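Surface presentation of antigens protein SpaS (Shigella flexneri, PDB 2VT1) is required for secretion of the three Ipa proteins and for invasion, as a member of the type III secretion exporter family, represented here by its cytoplasmic domain. Local coordinates at residues 14-26 against 54-68. Residues are numbered along the deposited sequence; the frame is centred on the assembly and turned at random.
Sequences IAPAPFISLIETN and YKTHTKYSFVDFEHL
Phe19 turns its edge into the face of Phe62, the two planes at 74°, and its CD1 stands over the middle of that ring, 3.8 Å from Phe62 CZ. Phe19 has CG anti to the backbone N (chi1 171°), which lays the ring over the Tyr60-Ser61 backbone, one face toward Ser61 N, with Phe19 CZ 3.5 Å from Tyr60 CA. On the other face of the sheet, the Ile20 tip, CD1, pushes in against His57 CB at 3.5 Å, while Val63 CG2 lies across Ile20 CG1. The backbones form a short antiparallel pairing at the margin of the three-strand sheet, held by Val63 N to Pro18 O (2.9 Å) and Ile20 N to Ser61 O; a G1 beta bulge sets two residues, Tyr60 and Ser61, opposite the single Ile20, their N atoms making only weak bonds to Ile20 O. Towards one end, the Leu68 side chain crosses Pro18 at about a right angle, CG near Ala17 CA and CD2 between Pro16 O and Pro18 CD, and Val71 and Ile75 of helix 68-80 also pack on Pro18. Towards the other, Ile23 CG2 meets the edge of Tyr54 and Thr25 CG2 presses on Tyr54 CE2 at 3.4 Å.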
loop_
_atom_site.group_PDB
_atom_site.type_symbol
_atom_site.label_atom_id
_atom_site.label_comp_id
_atom_site.label_asym_id
_atom_site.label_seq_id
_atom_site.Cartn_x
_atom_site.Cartn_y
_atom_site.Cartn_z
ATOM N N ILE B 14 -5.705 -16.832 3.637
ATOM C CA ILE B 14 -5.565 -16.389 5.021
ATOM C C ILE B 14 -6.745 -15.530 5.473
ATOM O O ILE B 14 -7.201 -15.632 6.617
ATOM C CB ILE B 14 -4.271 -15.605 5.232
ATOM C CG1 ILE B 14 -3.073 -16.443 4.773
ATOM C CG2 ILE B 14 -4.137 -15.232 6.700
ATOM C CD1 ILE B 14 -1.821 -15.638 4.545
ATOM N N ALA B 15 -7.235 -14.682 4.572
ATOM C CA ALA B 15 -8.440 -13.912 4.827
ATOM C C ALA B 15 -8.873 -13.206 3.552
ATOM O O ALA B 15 -8.058 -12.974 2.653
ATOM C CB ALA B 15 -8.222 -12.915 5.947
ATOM N N PRO B 16 -10.171 -12.875 3.464
ATOM C CA PRO B 16 -10.734 -12.239 2.274
ATOM C C PRO B 16 -10.426 -10.746 2.222
ATOM O O PRO B 16 -10.691 -10.092 1.220
ATOM C CB PRO B 16 -12.239 -12.495 2.415
ATOM C CG PRO B 16 -12.471 -12.616 3.880
ATOM C CD PRO B 16 -11.195 -13.152 4.490
ATOM N N ALA B 17 -9.849 -10.225 3.295
ATOM C CA ALA B 17 -9.469 -8.825 3.357
ATOM C C ALA B 17 -8.003 -8.647 2.996
ATOM O O ALA B 17 -7.169 -9.464 3.396
ATOM C CB ALA B 17 -9.720 -8.285 4.746
ATOM N N PRO B 18 -7.688 -7.577 2.237
ATOM C CA PRO B 18 -6.301 -7.156 1.970
ATOM C C PRO B 18 -5.571 -6.784 3.257
ATOM O O PRO B 18 -6.204 -6.548 4.257
ATOM C CB PRO B 18 -6.467 -5.922 1.060
ATOM C CG PRO B 18 -7.828 -6.079 0.440
ATOM C CD PRO B 18 -8.667 -6.754 1.506
ATOM N N PHE B 19 -4.252 -6.718 3.221
ATOM C CA PHE B 19 -3.452 -6.494 4.422
ATOM C C PHE B 19 -2.517 -5.311 4.186
ATOM O O PHE B 19 -1.843 -5.251 3.166
ATOM C CB PHE B 19 -2.654 -7.767 4.729
ATOM C CG PHE B 19 -1.617 -7.621 5.818
ATOM C CD1 PHE B 19 -1.883 -8.040 7.105
ATOM C CD2 PHE B 19 -0.367 -7.122 5.539
ATOM C CE1 PHE B 19 -0.937 -7.938 8.098
ATOM C CE2 PHE B 19 0.593 -7.012 6.539
ATOM C CZ PHE B 19 0.312 -7.431 7.813
ATOM N N ILE B 20 -2.518 -4.357 5.112
ATOM C CA ILE B 20 -1.649 -3.176 5.028
ATOM C C ILE B 20 -0.241 -3.478 5.552
ATOM O O ILE B 20 -0.064 -3.723 6.741
ATOM C CB ILE B 20 -2.232 -1.982 5.821
ATOM C CG1 ILE B 20 -3.531 -1.488 5.164
ATOM C CG2 ILE B 20 -1.166 -0.852 5.940
ATOM C CD1 ILE B 20 -4.350 -0.537 6.017
ATOM N N SER B 21 0.737 -3.442 4.650
ATOM C CA SER B 21 2.141 -3.765 4.937
ATOM C C SER B 21 3.024 -2.555 5.277
ATOM O O SER B 21 4.147 -2.710 5.754
ATOM C CB SER B 21 2.753 -4.442 3.719
ATOM O OG SER B 21 2.542 -3.661 2.552
ATOM N N LEU B 22 2.540 -1.354 5.004
ATOM C CA LEU B 22 3.299 -0.161 5.317
ATOM C C LEU B 22 2.392 1.053 5.229
ATOM O O LEU B 22 1.441 1.091 4.450
ATOM C CB LEU B 22 4.545 -0.034 4.405
ATOM C CG LEU B 22 4.459 0.442 2.945
ATOM C CD1 LEU B 22 4.485 1.958 2.852
ATOM C CD2 LEU B 22 5.604 -0.124 2.145
ATOM N N ILE B 23 2.666 2.018 6.080
ATOM C CA ILE B 23 2.046 3.320 5.983
ATOM C C ILE B 23 3.122 4.355 6.226
ATOM O O ILE B 23 3.674 4.431 7.320
ATOM C CB ILE B 23 0.942 3.541 7.024
ATOM C CG1 ILE B 23 -0.149 2.462 6.914
ATOM C CG2 ILE B 23 0.341 4.939 6.843
ATOM C CD1 ILE B 23 -1.374 2.717 7.796
ATOM N N GLU B 24 3.423 5.144 5.203
ATOM C CA GLU B 24 4.391 6.229 5.350
ATOM C C GLU B 24 3.775 7.523 4.818
ATOM O O GLU B 24 2.807 7.489 4.062
ATOM C CB GLU B 24 5.697 5.911 4.614
ATOM C CG GLU B 24 6.365 4.613 5.039
ATOM C CD GLU B 24 6.896 4.632 6.467
ATOM O OE1 GLU B 24 7.273 5.718 6.962
ATOM O OE2 GLU B 24 6.964 3.552 7.090
ATOM N N THR B 25 4.319 8.659 5.246
ATOM C CA THR B 25 3.806 9.951 4.857
ATOM C C THR B 25 4.954 10.867 4.435
ATOM O O THR B 25 6.118 10.630 4.763
ATOM C CB THR B 25 3.036 10.648 6.040
ATOM O OG1 THR B 25 3.941 10.909 7.128
ATOM C CG2 THR B 25 1.887 9.788 6.546
ATOM N N ASN B 26 4.605 11.914 3.695
ATOM C CA ASN B 26 5.541 12.962 3.294
ATOM C C ASN B 26 6.803 12.461 2.602
ATOM O O ASN B 26 6.713 11.767 1.606
ATOM C CB ASN B 26 5.851 13.853 4.495
ATOM C CG ASN B 26 4.637 14.642 4.942
ATOM O OD1 ASN B 26 3.818 15.042 4.106
ATOM N ND2 ASN B 26 4.496 14.848 6.255
ATOM N N TYR B 54 -5.166 5.892 5.801
ATOM C CA TYR B 54 -4.246 6.559 6.703
ATOM C C TYR B 54 -4.952 7.035 7.976
ATOM O O TYR B 54 -4.370 6.974 9.076
ATOM C CB TYR B 54 -3.584 7.745 6.006
ATOM C CG TYR B 54 -2.737 8.559 6.951
ATOM C CD1 TYR B 54 -3.138 9.813 7.359
ATOM C CD2 TYR B 54 -1.562 8.046 7.465
ATOM C CE1 TYR B 54 -2.379 10.546 8.235
ATOM C CE2 TYR B 54 -0.800 8.769 8.326
ATOM C CZ TYR B 54 -1.214 10.014 8.715
ATOM O OH TYR B 54 -0.450 10.740 9.593
ATOM N N LYS B 55 -6.199 7.504 7.831
ATOM C CA LYS B 55 -6.953 8.058 8.961
ATOM C C LYS B 55 -7.605 6.975 9.827
ATOM O O LYS B 55 -8.008 7.260 10.963
ATOM C CB LYS B 55 -8.047 9.033 8.492
ATOM C CG LYS B 55 -7.564 10.314 7.795
ATOM C CD LYS B 55 -6.623 11.163 8.652
ATOM C CE LYS B 55 -7.339 11.937 9.773
ATOM N NZ LYS B 55 -6.408 12.656 10.727
ATOM N N THR B 56 -7.706 5.742 9.313
ATOM C CA THR B 56 -8.442 4.674 10.008
ATOM C C THR B 56 -7.623 3.446 10.433
ATOM O O THR B 56 -8.111 2.642 11.226
ATOM C CB THR B 56 -9.630 4.125 9.165
ATOM O OG1 THR B 56 -9.161 3.713 7.880
ATOM C CG2 THR B 56 -10.719 5.168 9.000
ATOM N N HIS B 57 -6.412 3.276 9.906
ATOM C CA HIS B 57 -5.666 2.034 10.127
ATOM C C HIS B 57 -4.253 2.226 10.675
ATOM O O HIS B 57 -3.633 3.277 10.502
ATOM C CB HIS B 57 -5.580 1.216 8.835
ATOM C CG HIS B 57 -6.868 0.556 8.440
ATOM N ND1 HIS B 57 -7.857 1.209 7.735
ATOM C CD2 HIS B 57 -7.317 -0.707 8.630
ATOM C CE1 HIS B 57 -8.865 0.382 7.523
ATOM N NE2 HIS B 57 -8.566 -0.785 8.063
ATOM N N THR B 58 -3.766 1.188 11.352
ATOM C CA THR B 58 -2.371 1.098 11.752
ATOM C C THR B 58 -1.666 0.102 10.825
ATOM O O THR B 58 -2.314 -0.712 10.175
ATOM C CB THR B 58 -2.231 0.656 13.247
ATOM O OG1 THR B 58 -2.425 -0.759 13.356
ATOM C CG2 THR B 58 -3.252 1.361 14.109
ATOM N N LYS B 59 -0.339 0.159 10.754
ATOM C CA LYS B 59 0.402 -0.701 9.839
ATOM C C LYS B 59 0.318 -2.140 10.308
ATOM O O LYS B 59 0.011 -2.409 11.474
ATOM C CB LYS B 59 1.869 -0.271 9.757
ATOM C CG LYS B 59 2.630 -0.434 11.057
ATOM C CD LYS B 59 4.135 -0.520 10.820
ATOM C CE LYS B 59 4.724 0.813 10.369
ATOM N NZ LYS B 59 6.201 0.696 10.202
ATOM N N TYR B 60 0.612 -3.059 9.393
ATOM C CA TYR B 60 0.566 -4.482 9.663
ATOM C C TYR B 60 -0.787 -4.903 10.221
ATOM O O TYR B 60 -0.867 -5.601 11.243
ATOM C CB TYR B 60 1.691 -4.894 10.614
ATOM C CG TYR B 60 3.074 -4.489 10.137
ATOM C CD1 TYR B 60 3.506 -4.801 8.854
ATOM C CD2 TYR B 60 3.944 -3.811 10.972
ATOM C CE1 TYR B 60 4.766 -4.443 8.414
ATOM C CE2 TYR B 60 5.214 -3.448 10.544
ATOM C CZ TYR B 60 5.619 -3.771 9.263
ATOM O OH TYR B 60 6.871 -3.403 8.828
ATOM N N SER B 61 -1.850 -4.479 9.540
ATOM C CA SER B 61 -3.199 -4.895 9.906
ATOM C C SER B 61 -4.071 -5.133 8.658
ATOM O O SER B 61 -3.793 -4.592 7.575
ATOM C CB SER B 61 -3.841 -3.864 10.851
ATOM O OG SER B 61 -4.112 -2.625 10.212
ATOM N N PHE B 62 -5.114 -5.951 8.810
ATOM C CA PHE B 62 -6.044 -6.204 7.718
ATOM C C PHE B 62 -7.005 -5.052 7.527
ATOM O O PHE B 62 -7.356 -4.375 8.475
ATOM C CB PHE B 62 -6.804 -7.500 7.965
ATOM C CG PHE B 62 -5.927 -8.697 7.920
ATOM C CD1 PHE B 62 -5.318 -9.160 9.071
ATOM C CD2 PHE B 62 -5.660 -9.327 6.720
ATOM C CE1 PHE B 62 -4.478 -10.244 9.033
ATOM C CE2 PHE B 62 -4.818 -10.417 6.678
ATOM C CZ PHE B 62 -4.229 -10.875 7.837
ATOM N N VAL B 63 -7.408 -4.814 6.285
ATOM C CA VAL B 63 -8.340 -3.744 6.001
ATOM C C VAL B 63 -9.683 -4.139 6.608
ATOM O O VAL B 63 -10.099 -5.286 6.499
ATOM C CB VAL B 63 -8.449 -3.477 4.493
ATOM C CG1 VAL B 63 -9.460 -2.371 4.209
ATOM C CG2 VAL B 63 -7.096 -3.101 3.943
ATOM N N ASP B 64 -10.343 -3.193 7.270
ATOM C CA ASP B 64 -11.602 -3.474 7.945
ATOM C C ASP B 64 -12.732 -3.692 6.939
ATOM O O ASP B 64 -12.646 -3.234 5.807
ATOM C CB ASP B 64 -11.940 -2.350 8.926
ATOM C CG ASP B 64 -12.112 -1.014 8.245
ATOM O OD1 ASP B 64 -12.432 -1.007 7.043
ATOM O OD2 ASP B 64 -11.926 0.029 8.912
ATOM N N PHE B 65 -13.781 -4.406 7.356
ATOM C CA PHE B 65 -14.857 -4.829 6.446
ATOM C C PHE B 65 -15.387 -3.666 5.643
ATOM O O PHE B 65 -15.788 -3.824 4.497
ATOM C CB PHE B 65 -16.014 -5.494 7.211
ATOM N N GLU B 66 -15.371 -2.488 6.248
ATOM C CA GLU B 66 -15.949 -1.299 5.638
ATOM C C GLU B 66 -15.226 -0.871 4.353
ATOM O O GLU B 66 -15.851 -0.345 3.442
ATOM C CB GLU B 66 -15.959 -0.149 6.658
ATOM N N HIS B 67 -13.913 -1.100 4.278
ATOM C CA HIS B 67 -13.104 -0.557 3.172
ATOM C C HIS B 67 -12.542 -1.657 2.291
ATOM O O HIS B 67 -11.845 -1.388 1.324
ATOM C CB HIS B 67 -11.951 0.294 3.703
ATOM C CG HIS B 67 -12.371 1.314 4.709
ATOM N ND1 HIS B 67 -11.863 1.347 5.991
ATOM C CD2 HIS B 67 -13.268 2.327 4.636
ATOM C CE1 HIS B 67 -12.421 2.341 6.660
ATOM N NE2 HIS B 67 -13.276 2.952 5.861
ATOM N N LEU B 68 -12.870 -2.889 2.636
ATOM C CA LEU B 68 -12.363 -4.061 1.955
ATOM C C LEU B 68 -12.543 -4.047 0.419
ATOM O O LEU B 68 -11.592 -4.259 -0.335
ATOM C CB LEU B 68 -13.079 -5.262 2.550
ATOM C CG LEU B 68 -12.470 -6.645 2.395
ATOM C CD1 LEU B 68 -13.380 -7.651 3.092
ATOM C CD2 LEU B 68 -12.262 -7.003 0.927
HETATM O O HOH W 1 7.181 2.966 9.763
#